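Local atomic coordinates of voltage-sensor containing phosphatase (PDB entry 3V0D), a protein that probably dephosphorylates phosphoinositide lipids in response to membrane voltage, through a PTEN-like phosphatase domain followed by a C2 domain. Residues A[53-56]-A[57-61]. The protein carries 1 engineered substitution. Numbering follows the deposited sequence.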
ATOM      1  N   GLY A  53      -4.384 -25.812   9.107  1.00 22.13           N
ATOM      2  CA  GLY A  53      -5.165 -27.030   8.921  1.00 23.21           C
ATOM      3  C   GLY A  53      -6.652 -26.746   8.773  1.00 22.86           C
ATOM      4  O   GLY A  53      -7.329 -27.370   7.949  1.00 24.01           O
ATOM      5  N   GLU A  54      -7.168 -25.797   9.559  1.00 22.15           N
ATOM      6  CA  GLU A  54      -8.574 -25.429   9.472  1.00 22.16           C
ATOM      7  C   GLU A  54      -8.891 -24.622   8.214  1.00 21.12           C
ATOM      8  O   GLU A  54      -9.930 -24.803   7.600  1.00 21.38           O
ATOM      9  CB  GLU A  54      -9.011 -24.664  10.731  1.00 22.41           C
ATOM     10  CG  GLU A  54      -9.202 -25.574  11.938  1.00 26.29           C
ATOM     11  CD  GLU A  54     -10.335 -26.534  11.685  1.00 28.80           C
ATOM     12  OE1 GLU A  54     -11.499 -26.089  11.741  1.00 31.86           O
ATOM     13  OE2 GLU A  54     -10.067 -27.714  11.367  1.00 30.85           O
ATOM     14  N   VAL A  55      -7.986 -23.738   7.810  1.00 20.12           N
ATOM     15  CA  VAL A  55      -8.208 -22.955   6.597  1.00 19.46           C
ATOM     16  C   VAL A  55      -8.187 -23.868   5.372  1.00 19.48           C
ATOM     17  O   VAL A  55      -9.050 -23.766   4.486  1.00 19.74           O
ATOM     18  CB  VAL A  55      -7.165 -21.820   6.464  1.00 19.05           C
ATOM     19  CG1 VAL A  55      -7.452 -20.954   5.232  1.00 19.41           C
ATOM     20  CG2 VAL A  55      -7.184 -20.940   7.708  1.00 19.90           C
ATOM     21  N   SER A  56      -7.227 -24.785   5.328  1.00 20.77           N
ATOM     22  CA  SER A  56      -7.171 -25.683   4.180  1.00 21.60           C
ATOM     23  C   SER A  56      -8.387 -26.618   4.152  1.00 21.89           C
ATOM     24  O   SER A  56      -8.967 -26.852   3.084  1.00 21.80           O
ATOM     25  CB  SER A  56      -5.854 -26.416   4.078  0.69 23.23           C
ATOM     26  OG  SER A  56      -5.650 -27.147   5.252  0.69 23.43           O
ATOM     27  N   ARG A  57      -8.808 -27.106   5.323  1.00 22.33           N
ATOM     28  CA  ARG A  57     -10.051 -27.878   5.422  1.00 23.36           C
ATOM     29  C   ARG A  57     -11.264 -27.091   4.917  1.00 22.95           C
ATOM     30  O   ARG A  57     -12.118 -27.633   4.227  1.00 23.48           O
ATOM     31  CB  ARG A  57     -10.274 -28.368   6.866  1.00 23.79           C
ATOM     32  CG  ARG A  57     -11.450 -29.330   7.043  1.00 26.17           C
ATOM     33  CD  ARG A  57     -11.505 -29.903   8.450  1.00 28.47           C
ATOM     34  NE  ARG A  57     -11.950 -28.950   9.467  1.00 29.41           N
ATOM     35  CZ  ARG A  57     -13.229 -28.718   9.774  1.00 29.70           C
ATOM     36  NH1 ARG A  57     -13.536 -27.849  10.735  1.00 31.33           N
ATOM     37  NH2 ARG A  57     -14.203 -29.355   9.127  1.00 31.73           N
ATOM     38  N   PHE A  58     -11.343 -25.811   5.282  1.00 21.87           N
ATOM     39  CA  PHE A  58     -12.427 -24.960   4.827  1.00 21.85           C
ATOM     40  C   PHE A  58     -12.527 -24.950   3.304  1.00 21.71           C
ATOM     41  O   PHE A  58     -13.599 -25.154   2.738  1.00 22.44           O
ATOM     42  CB  PHE A  58     -12.220 -23.535   5.370  1.00 21.71           C
ATOM     43  CG  PHE A  58     -13.274 -22.541   4.928  1.00 22.30           C
ATOM     44  CD1 PHE A  58     -14.389 -22.287   5.732  1.00 25.92           C
ATOM     45  CD2 PHE A  58     -13.168 -21.871   3.697  1.00 21.92           C
ATOM     46  CE1 PHE A  58     -15.359 -21.375   5.323  1.00 27.33           C
ATOM     47  CE2 PHE A  58     -14.150 -20.970   3.274  1.00 23.61           C
ATOM     48  CZ  PHE A  58     -15.250 -20.720   4.089  1.00 26.80           C
ATOM     49  N   PHE A  59     -11.409 -24.681   2.641  1.00 20.75           N
ATOM     50  CA  PHE A  59     -11.433 -24.578   1.182  1.00 20.83           C
ATOM     51  C   PHE A  59     -11.704 -25.891   0.474  1.00 21.55           C
ATOM     52  O   PHE A  59     -12.482 -25.940  -0.478  1.00 22.23           O
ATOM     53  CB  PHE A  59     -10.174 -23.862   0.683  1.00 19.79           C
ATOM     54  CG  PHE A  59     -10.264 -22.397   0.932  1.00 18.84           C
ATOM     55  CD1 PHE A  59     -11.063 -21.610   0.097  1.00 19.87           C
ATOM     56  CD2 PHE A  59      -9.633 -21.805   2.023  1.00 19.06           C
ATOM     57  CE1 PHE A  59     -11.243 -20.270   0.349  1.00 19.75           C
ATOM     58  CE2 PHE A  59      -9.808 -20.459   2.283  1.00 18.40           C
ATOM     59  CZ  PHE A  59     -10.615 -19.683   1.439  1.00 19.52           C
ATOM     60  N   LYS A  60     -11.103 -26.961   0.973  1.00 22.61           N
ATOM     61  CA  LYS A  60     -11.332 -28.275   0.390  1.00 24.40           C
ATOM     62  C   LYS A  60     -12.783 -28.731   0.565  1.00 24.71           C
ATOM     63  O   LYS A  60     -13.320 -29.449  -0.292  1.00 26.80           O
ATOM     64  CB  LYS A  60     -10.380 -29.281   1.012  1.00 24.68           C
ATOM     65  CG  LYS A  60      -8.957 -29.048   0.573  1.00 28.07           C
ATOM     66  CD  LYS A  60      -8.028 -30.046   1.198  1.00 30.73           C
ATOM     67  CE  LYS A  60      -6.581 -29.654   0.991  1.00 32.92           C
ATOM     68  NZ  LYS A  60      -5.753 -30.164   2.134  1.00 34.76           N
ATOM     69  N   THR A  61     -13.415 -28.314   1.663  1.00 25.17           N
ATOM     70  CA  THR A  61     -14.794 -28.697   1.988  1.00 26.74           C
ATOM     71  C   THR A  61     -15.820 -27.844   1.254  1.00 26.45           C
ATOM     72  O   THR A  61     -16.781 -28.371   0.685  1.00 27.48           O
ATOM     73  CB  THR A  61     -15.053 -28.587   3.520  1.00 27.18           C
ATOM     74  OG1 THR A  61     -14.145 -29.448   4.209  1.00 29.86           O
ATOM     75  CG2 THR A  61     -16.509 -28.980   3.889  1.00 29.28           C
TER
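E54 and R57, one helical turn apart, lie side by side and close a two-pronged salt bridge. R57 offers its guanidinium side-on: NH1 reaches OE1 of E54 at 2.9 Å and NE reaches OE2 of E54, also at 2.9 Å. Both bonds are nearly straight and stay close to the guanidinium plane, yet the carboxylate is turned 33° from that plane, and NE meets OE2 from somewhat out of the carboxylate plane. A bend at chi3 (73°) swings the head of R57 back toward E54; NH1 also makes a weak hydrogen bond to G22 O.

The apolar pair is V55 and F59, four residues apart, with V55 CG1 3.8 Å from CE2 at the edge of the F59 ring. CD2 of F58 stands over the centre of one face of that ring.

The backbone keeps regular i to i+4 hydrogen bonds, from R57 N to G53 O through to K60 N to S56 O (3.0 Å). One turn on, R57 O accepts hydrogen bonds from both N and OG1 of T61, which come from opposite faces of its plane.

Helix 52-62 of the tensin-type phosphatase domain is amphipathic, with the i to i+3 salt bridge on its more exposed side and V55, F58 and F59 buried. F58 meets the rings of Y18 (strand 17-20) and F23 (strand 23-25) edge-to-face and touches L27 of strand 27-29, while V55 and F59 rest on M37 of strand 34-41.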